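Local coordinates for universal stress protein A-like protein (Arabidopsis thaliana, PDB 2GM3) that binds AMP in the nucleotide pocket of a universal stress protein fold, though its wider cellular role is not established, at residues Ala11-Thr16 with Asn22-Cys27; Lys18-Pro23 with Lys82-His87; Cys27-Glu32 with Ala165-Ser170. All blocks are in the same frame, centred on the assembly; numbering follows the deposited sequence.

Contact 1: residues Ala11-Thr16 with Asn22-Cys27; sequences AVNAST and NPSISC. With AMP (adenosine monophosphate), chain G.
A thiol acts as hydrogen-bond acceptor here: the backbone N of Asn-13 points at SG of Cys-27, 3.5 Å away, with 158° at the hydrogen. The sulfur sits between its own backbone N and carbonyl carbon (chi1 82°), which turns it back from the first turn of helix 25-39 onto the loop. CB of Val-12 packs against the same SG at 3.8 Å, and Phe-92 of helix 81-99 touches both residues.

Asn-13 and Ser-24 meet twice. Ser-24 N donates to Asn-13 O at 2.7 Å, while Ser-24 OG gives its proton to Asn-13 OD1 at 2.7 Å, from well above the amide plane (41° out of it). As N-cap of the helix, the same OG accepts from Cys-27 N at 3.2 Å, so one hydroxyl both caps the helix and steadies the amide. One step along, Ser-15 N donates to Asn-22 O at 2.9 Å, and a single backbone bridge pairs Ala-14 with Pro-23.

This is the turn from the central strand 6-11 into the following helix in the nucleotide-binding alpha/beta fold of universal stress proteins, and AMP lies against it. The ribose is held from both segments: AMP O2' donates to Ala-11 O at 2.6 Å, and AMP O3' donates to Ser-26 OG at 2.7 Å. That serine hydroxyl has a further partner in the carboxylate of Asp-175. CB of Asn-13 presses against the purine near C5 and N7, and Val-12 O, which lies close to C2 of the base, accepts from ND1 of His-52.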
loop_
_atom_site.group_PDB
_atom_site.type_symbol
_atom_site.label_atom_id
_atom_site.label_comp_id
_atom_site.label_asym_id
_atom_site.label_seq_id
_atom_site.Cartn_x
_atom_site.Cartn_y
_atom_site.Cartn_z
ATOM N N ALA A 11 -8.005 -7.729 0.858
ATOM C CA ALA A 11 -8.644 -8.273 2.018
ATOM C C ALA A 11 -10.029 -7.636 2.091
ATOM O O ALA A 11 -10.149 -6.413 2.230
ATOM C CB ALA A 11 -7.816 -7.936 3.245
ATOM N N VAL A 12 -11.075 -8.455 1.997
ATOM C CA VAL A 12 -12.449 -7.945 1.924
ATOM C C VAL A 12 -13.285 -8.469 3.077
ATOM O O VAL A 12 -13.153 -9.632 3.506
ATOM C CB VAL A 12 -13.130 -8.259 0.562
ATOM C CG1 VAL A 12 -12.312 -7.679 -0.628
ATOM C CG2 VAL A 12 -13.334 -9.729 0.359
ATOM N N ASN A 13 -14.126 -7.593 3.611
ATOM C CA ASN A 13 -15.016 -7.971 4.691
ATOM C C ASN A 13 -16.404 -7.346 4.512
ATOM O O ASN A 13 -16.612 -6.493 3.628
ATOM C CB ASN A 13 -14.409 -7.576 6.023
ATOM C CG ASN A 13 -14.256 -6.085 6.164
ATOM O OD1 ASN A 13 -13.813 -5.378 5.233
ATOM N ND2 ASN A 13 -14.613 -5.586 7.328
ATOM N N ALA A 14 -17.336 -7.796 5.351
ATOM C CA ALA A 14 -18.725 -7.398 5.267
ATOM C C ALA A 14 -18.955 -6.097 6.025
ATOM O O ALA A 14 -18.269 -5.826 6.977
ATOM C CB ALA A 14 -19.625 -8.523 5.816
ATOM N N SER A 15 -19.929 -5.305 5.605
ATOM C CA SER A 15 -20.279 -4.102 6.331
ATOM C C SER A 15 -21.090 -4.460 7.557
ATOM O O SER A 15 -21.835 -5.441 7.537
ATOM C CB SER A 15 -21.091 -3.164 5.463
ATOM O OG SER A 15 -21.833 -2.299 6.291
ATOM N N THR A 16 -20.954 -3.667 8.618
ATOM C CA THR A 16 -21.792 -3.858 9.811
ATOM C C THR A 16 -22.946 -2.849 9.886
ATOM O O THR A 16 -23.833 -3.005 10.718
ATOM C CB THR A 16 -20.991 -3.868 11.141
ATOM O OG1 THR A 16 -20.388 -2.591 11.341
ATOM C CG2 THR A 16 -19.894 -4.937 11.115
ATOM N N ASN A 22 -23.591 -6.666 1.723
ATOM C CA ASN A 22 -22.688 -5.615 1.288
ATOM C C ASN A 22 -21.295 -5.725 1.852
ATOM O O ASN A 22 -21.137 -6.057 3.041
ATOM C CB ASN A 22 -23.296 -4.292 1.648
ATOM C CG ASN A 22 -24.585 -4.122 0.984
ATOM O OD1 ASN A 22 -24.690 -4.393 -0.199
ATOM N ND2 ASN A 22 -25.603 -3.755 1.732
ATOM N N PRO A 23 -20.274 -5.443 1.009
ATOM C CA PRO A 23 -18.886 -5.286 1.507
ATOM C C PRO A 23 -18.785 -4.075 2.417
ATOM O O PRO A 23 -19.599 -3.165 2.325
ATOM C CB PRO A 23 -18.101 -4.988 0.239
ATOM C CG PRO A 23 -19.176 -4.363 -0.723
ATOM C CD PRO A 23 -20.376 -5.221 -0.445
ATOM N N SER A 24 -17.795 -4.056 3.293
ATOM C CA SER A 24 -17.533 -2.861 4.103
ATOM C C SER A 24 -17.204 -1.697 3.167
ATOM O O SER A 24 -16.616 -1.904 2.097
ATOM C CB SER A 24 -16.390 -3.128 5.082
ATOM O OG SER A 24 -15.123 -3.152 4.452
ATOM N N ILE A 25 -17.584 -0.493 3.560
ATOM C CA ILE A 25 -17.246 0.701 2.805
ATOM C C ILE A 25 -15.743 0.782 2.531
ATOM O O ILE A 25 -15.326 1.120 1.428
ATOM C CB ILE A 25 -17.710 1.977 3.499
ATOM C CG1 ILE A 25 -19.201 1.916 3.840
ATOM C CG2 ILE A 25 -17.490 3.153 2.590
ATOM C CD1 ILE A 25 -19.583 2.904 4.906
ATOM N N SER A 26 -14.933 0.396 3.509
ATOM C CA SER A 26 -13.515 0.600 3.372
ATOM C C SER A 26 -12.868 -0.358 2.359
ATOM O O SER A 26 -12.032 0.041 1.533
ATOM C CB SER A 26 -12.822 0.584 4.742
ATOM O OG SER A 26 -12.828 -0.706 5.296
ATOM N N CYS A 27 -13.252 -1.620 2.400
ATOM C CA CYS A 27 -12.617 -2.576 1.511
ATOM C C CYS A 27 -13.179 -2.395 0.119
ATOM O O CYS A 27 -12.505 -2.675 -0.846
ATOM C CB CYS A 27 -12.764 -4.013 2.003
ATOM S SG CYS A 27 -14.364 -4.793 1.594
HETATM P P AMP G . -9.304 -1.469 9.874
HETATM O O1P AMP G . -9.808 -2.501 10.713
HETATM O O2P AMP G . -10.227 -0.324 9.679
HETATM O O3P AMP G . -7.945 -1.014 10.108
HETATM O "O5'" AMP G . -9.179 -2.049 8.396
HETATM C "C5'" AMP G . -10.336 -2.448 7.695
HETATM C "C4'" AMP G . -9.850 -3.341 6.584
HETATM O "O4'" AMP G . -9.299 -4.600 7.099
HETATM C "C3'" AMP G . -10.948 -3.749 5.643
HETATM O "O3'" AMP G . -11.124 -2.675 4.674
HETATM C "C2'" AMP G . -10.332 -4.979 4.995
HETATM O "O2'" AMP G . -9.471 -4.556 3.937
HETATM C "C1'" AMP G . -9.524 -5.607 6.125
HETATM N N9 AMP G . -10.392 -6.556 6.850
HETATM C C8 AMP G . -11.097 -6.342 7.985
HETATM N N7 AMP G . -11.760 -7.466 8.311
HETATM C C5 AMP G . -11.444 -8.403 7.409
HETATM C C6 AMP G . -11.782 -9.746 7.215
HETATM N N6 AMP G . -12.598 -10.404 8.018
HETATM N N1 AMP G . -11.270 -10.383 6.168
HETATM C C2 AMP G . -10.460 -9.803 5.306
HETATM N N3 AMP G . -10.102 -8.535 5.447
HETATM C C4 AMP G . -10.576 -7.819 6.485
#

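Contact 2: residues Lys18-Pro23 with Lys82-His87; sequences KDYPNP and KAKGLH
Pro-21 and His-87 make the close half of this contact. CB of Pro-21 meets CB of His-87 at 3.4 Å, and CG of the proline lies over one face of the imidazole, 3.9 Å from its centroid and 29° off the normal, a CH-pi contact. His-87 offers that face because its CG stands anti to its carbonyl carbon (chi1 -86°), with the ring laid back toward the loop.

The peptide bond before Pro-21 is cis, which folds the proline back toward Tyr-20: CG of Pro-21 also stands 4.1 Å above the phenol plane, displaced toward the rim. The proline thus bears on two rings, one from its own loop and one from the helix. Along the CD2-CE2 edge of the tyrosine, the Lys-84 side chain crosses that of Tyr-20 at about a right angle, its CG near the ring plane and 3.4 Å from CD2 of Tyr-20.

Elsewhere the fit is looser. CE2 of Tyr-20 comes no nearer to His-87 than 4.4 Å, at CD2, and no hydrogen bond joins the two segments. The polar ends look to the chain just before the helix instead: Tyr-20 OH bonds to Arg-78 O, and Lys-84 NZ reaches Gln-79 O in a weak bond. His-87 itself is exposed to solvent.

Deeper in, Pro-23 continues the loop onto Leu-88, Phe-91 and Phe-92. The arrangement is a cis-prolyl turn in the loop after strand 6-11, laid on the first turns of helix 81-99 on the surface of the parallel-sheet alpha/beta fold.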
loop_
_atom_site.group_PDB
_atom_site.type_symbol
_atom_site.label_atom_id
_atom_site.label_comp_id
_atom_site.label_asym_id
_atom_site.label_seq_id
_atom_site.Cartn_x
_atom_site.Cartn_y
_atom_site.Cartn_z
ATOM N N LYS A 18 -24.188 -1.248 6.618
ATOM C CA LYS A 18 -24.892 -1.544 5.374
ATOM C C LYS A 18 -25.520 -2.914 5.532
ATOM O O LYS A 18 -24.879 -3.829 6.043
ATOM C CB LYS A 18 -23.939 -1.555 4.165
ATOM C CG LYS A 18 -23.276 -0.201 3.865
ATOM C CD LYS A 18 -22.902 -0.028 2.395
ATOM C CE LYS A 18 -23.641 1.217 1.810
ATOM N NZ LYS A 18 -23.518 1.326 0.302
ATOM N N ASP A 19 -26.774 -3.056 5.111
ATOM C CA ASP A 19 -27.387 -4.372 5.072
ATOM C C ASP A 19 -26.535 -5.419 4.310
ATOM O O ASP A 19 -25.728 -5.116 3.428
ATOM C CB ASP A 19 -28.835 -4.311 4.571
ATOM C CG ASP A 19 -29.840 -4.208 5.719
ATOM O OD1 ASP A 19 -29.417 -4.381 6.885
ATOM O OD2 ASP A 19 -31.051 -3.963 5.470
ATOM N N TYR A 20 -26.717 -6.659 4.712
ATOM C CA TYR A 20 -26.024 -7.783 4.143
ATOM C C TYR A 20 -26.646 -8.070 2.759
ATOM O O TYR A 20 -27.844 -7.801 2.534
ATOM C CB TYR A 20 -26.145 -8.919 5.213
ATOM C CG TYR A 20 -26.819 -10.230 4.836
ATOM C CD1 TYR A 20 -28.192 -10.302 4.696
ATOM C CD2 TYR A 20 -26.072 -11.416 4.668
ATOM C CE1 TYR A 20 -28.819 -11.497 4.355
ATOM C CE2 TYR A 20 -26.688 -12.633 4.328
ATOM C CZ TYR A 20 -28.060 -12.658 4.167
ATOM O OH TYR A 20 -28.731 -13.838 3.846
ATOM N N PRO A 21 -25.841 -8.618 1.840
ATOM C CA PRO A 21 -24.423 -8.943 1.979
ATOM C C PRO A 21 -23.356 -7.950 1.460
ATOM O O PRO A 21 -22.317 -8.362 0.900
ATOM C CB PRO A 21 -24.340 -10.356 1.354
ATOM C CG PRO A 21 -25.756 -10.592 0.686
ATOM C CD PRO A 21 -26.399 -9.230 0.632
ATOM N N ASN A 22 -23.591 -6.666 1.723
ATOM C CA ASN A 22 -22.688 -5.615 1.288
ATOM C C ASN A 22 -21.295 -5.725 1.852
ATOM O O ASN A 22 -21.137 -6.057 3.041
ATOM C CB ASN A 22 -23.296 -4.292 1.648
ATOM C CG ASN A 22 -24.585 -4.122 0.984
ATOM O OD1 ASN A 22 -24.690 -4.393 -0.199
ATOM N ND2 ASN A 22 -25.603 -3.755 1.732
ATOM N N PRO A 23 -20.274 -5.443 1.009
ATOM C CA PRO A 23 -18.886 -5.286 1.507
ATOM C C PRO A 23 -18.785 -4.075 2.417
ATOM O O PRO A 23 -19.599 -3.165 2.325
ATOM C CB PRO A 23 -18.101 -4.988 0.239
ATOM C CG PRO A 23 -19.176 -4.363 -0.723
ATOM C CD PRO A 23 -20.376 -5.221 -0.445
ATOM N N LYS A 82 -20.442 -18.000 6.892
ATOM C CA LYS A 82 -20.065 -18.724 5.687
ATOM C C LYS A 82 -20.743 -18.086 4.482
ATOM O O LYS A 82 -20.093 -17.759 3.496
ATOM C CB LYS A 82 -20.444 -20.189 5.809
ATOM C CG LYS A 82 -19.403 -21.003 6.568
ATOM C CD LYS A 82 -19.753 -22.492 6.606
ATOM C CE LYS A 82 -18.568 -23.295 7.114
ATOM N NZ LYS A 82 -18.929 -24.714 7.495
ATOM N N ALA A 83 -22.050 -17.874 4.591
ATOM C CA ALA A 83 -22.819 -17.309 3.500
ATOM C C ALA A 83 -22.474 -15.842 3.310
ATOM O O ALA A 83 -22.272 -15.409 2.195
ATOM C CB ALA A 83 -24.310 -17.507 3.729
ATOM N N LYS A 84 -22.434 -15.078 4.394
ATOM C CA LYS A 84 -21.958 -13.692 4.344
ATOM C C LYS A 84 -20.619 -13.678 3.634
ATOM O O LYS A 84 -20.377 -12.849 2.778
ATOM C CB LYS A 84 -21.874 -13.064 5.746
ATOM C CG LYS A 84 -23.102 -12.185 6.082
ATOM C CD LYS A 84 -23.673 -12.390 7.508
ATOM C CE LYS A 84 -24.452 -11.143 7.967
ATOM N NZ LYS A 84 -25.513 -11.337 9.038
ATOM N N GLY A 85 -19.789 -14.672 3.920
ATOM C CA GLY A 85 -18.513 -14.776 3.248
ATOM C C GLY A 85 -18.583 -14.949 1.730
ATOM O O GLY A 85 -17.924 -14.195 0.978
ATOM N N LEU A 86 -19.336 -15.952 1.283
ATOM C CA LEU A 86 -19.382 -16.296 -0.128
ATOM C C LEU A 86 -20.006 -15.154 -0.952
ATOM O O LEU A 86 -19.494 -14.798 -2.001
ATOM C CB LEU A 86 -20.131 -17.648 -0.349
ATOM C CG LEU A 86 -19.479 -18.898 0.253
ATOM C CD1 LEU A 86 -20.352 -20.138 0.156
ATOM C CD2 LEU A 86 -18.137 -19.186 -0.402
ATOM N N HIS A 87 -21.099 -14.584 -0.453
ATOM C CA HIS A 87 -21.807 -13.481 -1.128
ATOM C C HIS A 87 -20.856 -12.300 -1.329
ATOM O O HIS A 87 -20.878 -11.592 -2.320
ATOM C CB HIS A 87 -22.958 -12.963 -0.259
ATOM C CG HIS A 87 -24.247 -13.707 -0.416
ATOM N ND1 HIS A 87 -24.794 -14.010 -1.645
ATOM C CD2 HIS A 87 -25.125 -14.168 0.507
ATOM C CE1 HIS A 87 -25.944 -14.644 -1.472
ATOM N NE2 HIS A 87 -26.174 -14.740 -0.175
#

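Contact 3: residues Cys27-Glu32 with Ala165-Ser170; sequences CKRAFE and ADETPS. With AMP (adenosine monophosphate), chain G.
A surface salt-bridge network, built on helix 25-39, ties this helix to the C-terminal tail that follows strand 158-162 of the universal stress protein fold. Its centre is Arg-29, which grips Glu-167 side-on with two nitrogens, one to each carboxylate oxygen.

The shorter and straighter bond runs from NE of Arg-29 to OE1 of Glu-167, 2.7 Å long and practically linear at 178°. It uses the syn lone pair of OE1, and the oxygen lies in the guanidinium plane. The second, from NH2 of Arg-29 to OE2 of Glu-167, is 3.0 Å; it also comes from the syn side but is tilted out of the carboxylate plane, since the two flat groups are turned 31° against each other.

Arg-29 gets there by a folded route. Its CG leaves anti to the backbone N (chi1 171°), and the chain then bends at both chi2 and chi3, bringing CG itself to 3.5 Å from Glu-167 OE1. Glu-167, by contrast, is extended beyond CG and reaches straight across from the tail.

Further contacts hold the pair in place. Arg-29 rests on Ile-161 of strand 158-162, Glu-167 packs on Ile-25, and the backbone N of Asn-164 also donates to Glu-167 OE1, which probably helps fix the carboxylate's rotation. The guanidinium lies between two acids; OE1 of Glu-32 and OE2 of Glu-167 stay 6.5 Å apart, and the positive group probably offsets their like charge. One turn along the helix, NH1 of Arg-29 completes the network with OE1 of Glu-32 at 3.5 Å.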
loop_
_atom_site.group_PDB
_atom_site.type_symbol
_atom_site.label_atom_id
_atom_site.label_comp_id
_atom_site.label_asym_id
_atom_site.label_seq_id
_atom_site.Cartn_x
_atom_site.Cartn_y
_atom_site.Cartn_z
ATOM N N CYS A 27 -13.252 -1.620 2.400
ATOM C CA CYS A 27 -12.617 -2.576 1.511
ATOM C C CYS A 27 -13.179 -2.395 0.119
ATOM O O CYS A 27 -12.505 -2.675 -0.846
ATOM C CB CYS A 27 -12.764 -4.013 2.003
ATOM S SG CYS A 27 -14.364 -4.793 1.594
ATOM N N LYS A 28 -14.384 -1.881 0.011
ATOM C CA LYS A 28 -14.980 -1.613 -1.261
ATOM C C LYS A 28 -14.237 -0.457 -1.918
ATOM O O LYS A 28 -13.850 -0.526 -3.106
ATOM C CB LYS A 28 -16.457 -1.248 -1.083
ATOM C CG LYS A 28 -17.279 -1.389 -2.362
ATOM C CD LYS A 28 -18.762 -0.986 -2.169
ATOM C CE LYS A 28 -19.369 -0.587 -3.502
ATOM N NZ LYS A 28 -20.868 -0.442 -3.433
ATOM N N ARG A 29 -14.056 0.613 -1.150
ATOM C CA ARG A 29 -13.291 1.746 -1.601
ATOM C C ARG A 29 -11.884 1.301 -1.985
ATOM O O ARG A 29 -11.376 1.659 -3.058
ATOM C CB ARG A 29 -13.247 2.843 -0.523
ATOM C CG ARG A 29 -12.281 3.954 -0.860
ATOM C CD ARG A 29 -12.697 4.626 -2.188
ATOM N NE ARG A 29 -14.121 4.898 -2.173
ATOM C CZ ARG A 29 -14.929 4.723 -3.202
ATOM N NH1 ARG A 29 -14.454 4.293 -4.372
ATOM N NH2 ARG A 29 -16.218 4.976 -3.052
ATOM N N ALA A 30 -11.286 0.485 -1.116
ATOM C CA ALA A 30 -9.953 -0.045 -1.356
ATOM C C ALA A 30 -9.845 -0.808 -2.685
ATOM O O ALA A 30 -8.906 -0.606 -3.450
ATOM C CB ALA A 30 -9.560 -0.936 -0.223
ATOM N N PHE A 31 -10.806 -1.694 -2.921
ATOM C CA PHE A 31 -10.864 -2.474 -4.151
ATOM C C PHE A 31 -11.089 -1.569 -5.355
ATOM O O PHE A 31 -10.350 -1.639 -6.314
ATOM C CB PHE A 31 -12.016 -3.456 -4.070
ATOM C CG PHE A 31 -12.228 -4.263 -5.314
ATOM C CD1 PHE A 31 -11.530 -5.465 -5.502
ATOM C CD2 PHE A 31 -13.209 -3.885 -6.246
ATOM C CE1 PHE A 31 -11.752 -6.226 -6.635
ATOM C CE2 PHE A 31 -13.450 -4.663 -7.370
ATOM C CZ PHE A 31 -12.728 -5.839 -7.562
ATOM N N GLU A 32 -12.097 -0.722 -5.307
ATOM C CA GLU A 32 -12.388 0.133 -6.458
ATOM C C GLU A 32 -11.246 1.092 -6.796
ATOM O O GLU A 32 -10.961 1.337 -7.951
ATOM C CB GLU A 32 -13.681 0.926 -6.262
ATOM C CG GLU A 32 -14.853 -0.034 -6.069
ATOM C CD GLU A 32 -16.217 0.607 -6.168
ATOM O OE1 GLU A 32 -16.371 1.810 -5.841
ATOM O OE2 GLU A 32 -17.141 -0.139 -6.569
ATOM N N ALA A 165 -14.128 11.122 2.350
ATOM C CA ALA A 165 -14.832 11.858 3.384
ATOM C C ALA A 165 -16.346 11.662 3.272
ATOM O O ALA A 165 -17.050 11.553 4.288
ATOM C CB ALA A 165 -14.494 13.354 3.300
ATOM N N ASP A 166 -16.850 11.625 2.041
ATOM C CA ASP A 166 -18.301 11.661 1.835
ATOM C C ASP A 166 -18.963 10.293 1.989
ATOM O O ASP A 166 -20.183 10.176 1.872
ATOM C CB ASP A 166 -18.685 12.327 0.496
ATOM C CG ASP A 166 -18.260 11.499 -0.723
ATOM O OD1 ASP A 166 -18.481 11.962 -1.871
ATOM O OD2 ASP A 166 -17.720 10.387 -0.530
ATOM N N GLU A 167 -18.170 9.263 2.248
ATOM C CA GLU A 167 -18.722 7.936 2.506
ATOM C C GLU A 167 -18.309 7.414 3.879
ATOM O O GLU A 167 -18.606 6.287 4.228
ATOM C CB GLU A 167 -18.299 6.949 1.421
ATOM C CG GLU A 167 -16.830 6.672 1.459
ATOM C CD GLU A 167 -16.348 5.787 0.351
ATOM O OE1 GLU A 167 -15.123 5.846 0.100
ATOM O OE2 GLU A 167 -17.180 5.054 -0.259
ATOM N N THR A 168 -17.607 8.241 4.639
ATOM C CA THR A 168 -17.208 7.905 5.990
ATOM C C THR A 168 -18.388 8.165 6.931
ATOM O O THR A 168 -18.897 9.278 6.968
ATOM C CB THR A 168 -15.973 8.725 6.387
ATOM O OG1 THR A 168 -14.925 8.428 5.465
ATOM C CG2 THR A 168 -15.506 8.371 7.809
ATOM N N PRO A 169 -18.836 7.125 7.671
ATOM C CA PRO A 169 -19.987 7.292 8.554
ATOM C C PRO A 169 -19.594 8.176 9.724
ATOM O O PRO A 169 -18.413 8.253 10.076
ATOM C CB PRO A 169 -20.298 5.865 9.036
ATOM C CG PRO A 169 -19.476 4.946 8.183
ATOM C CD PRO A 169 -18.290 5.751 7.746
ATOM N N SER A 170 -20.567 8.853 10.317
ATOM C CA SER A 170 -20.256 9.813 11.366
ATOM C C SER A 170 -19.417 9.169 12.477
ATOM O O SER A 170 -18.532 9.808 13.035
ATOM C CB SER A 170 -21.517 10.486 11.890
ATOM O OG SER A 170 -22.483 9.517 12.256
HETATM P P AMP G . -9.304 -1.469 9.874
HETATM O O1P AMP G . -9.808 -2.501 10.713
HETATM O O2P AMP G . -10.227 -0.324 9.679
HETATM O O3P AMP G . -7.945 -1.014 10.108
HETATM O "O5'" AMP G . -9.179 -2.049 8.396
HETATM C "C5'" AMP G . -10.336 -2.448 7.695
HETATM C "C4'" AMP G . -9.850 -3.341 6.584
HETATM O "O4'" AMP G . -9.299 -4.600 7.099
HETATM C "C3'" AMP G . -10.948 -3.749 5.643
HETATM O "O3'" AMP G . -11.124 -2.675 4.674
HETATM C "C2'" AMP G . -10.332 -4.979 4.995
HETATM O "O2'" AMP G . -9.471 -4.556 3.937
HETATM C "C1'" AMP G . -9.524 -5.607 6.125
HETATM N N9 AMP G . -10.392 -6.556 6.850
HETATM C C8 AMP G . -11.097 -6.342 7.985
HETATM N N7 AMP G . -11.760 -7.466 8.311
HETATM C C5 AMP G . -11.444 -8.403 7.409
HETATM C C6 AMP G . -11.782 -9.746 7.215
HETATM N N6 AMP G . -12.598 -10.404 8.018
HETATM N N1 AMP G . -11.270 -10.383 6.168
HETATM C C2 AMP G . -10.460 -9.803 5.306
HETATM N N3 AMP G . -10.102 -8.535 5.447
HETATM C C4 AMP G . -10.576 -7.819 6.485
#

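Overall arrangement
Contacts 1 and 2 share Asn-22 and Pro-23, and their centres are 8 Å apart: the loop between strand 6-11 and helix 25-39 closes on itself in the first and lies on helix 81-99 in the second. Contact 3 continues along helix 25-39 from Cys-27, its centre 9 Å from that of contact 1 and 17 Å from that of contact 2. Ile-25 bridges contacts 1 and 3, with CG2 3.4 Å from Glu-167 OE2, and CG of Pro-23 packs on CD of Lys-28 at 3.7 Å. AMP lies against contact 1 and reaches contact 3 through the shared Cys-27, whereas the Lys-84 side chain of contact 2 stays about 10 Å from it.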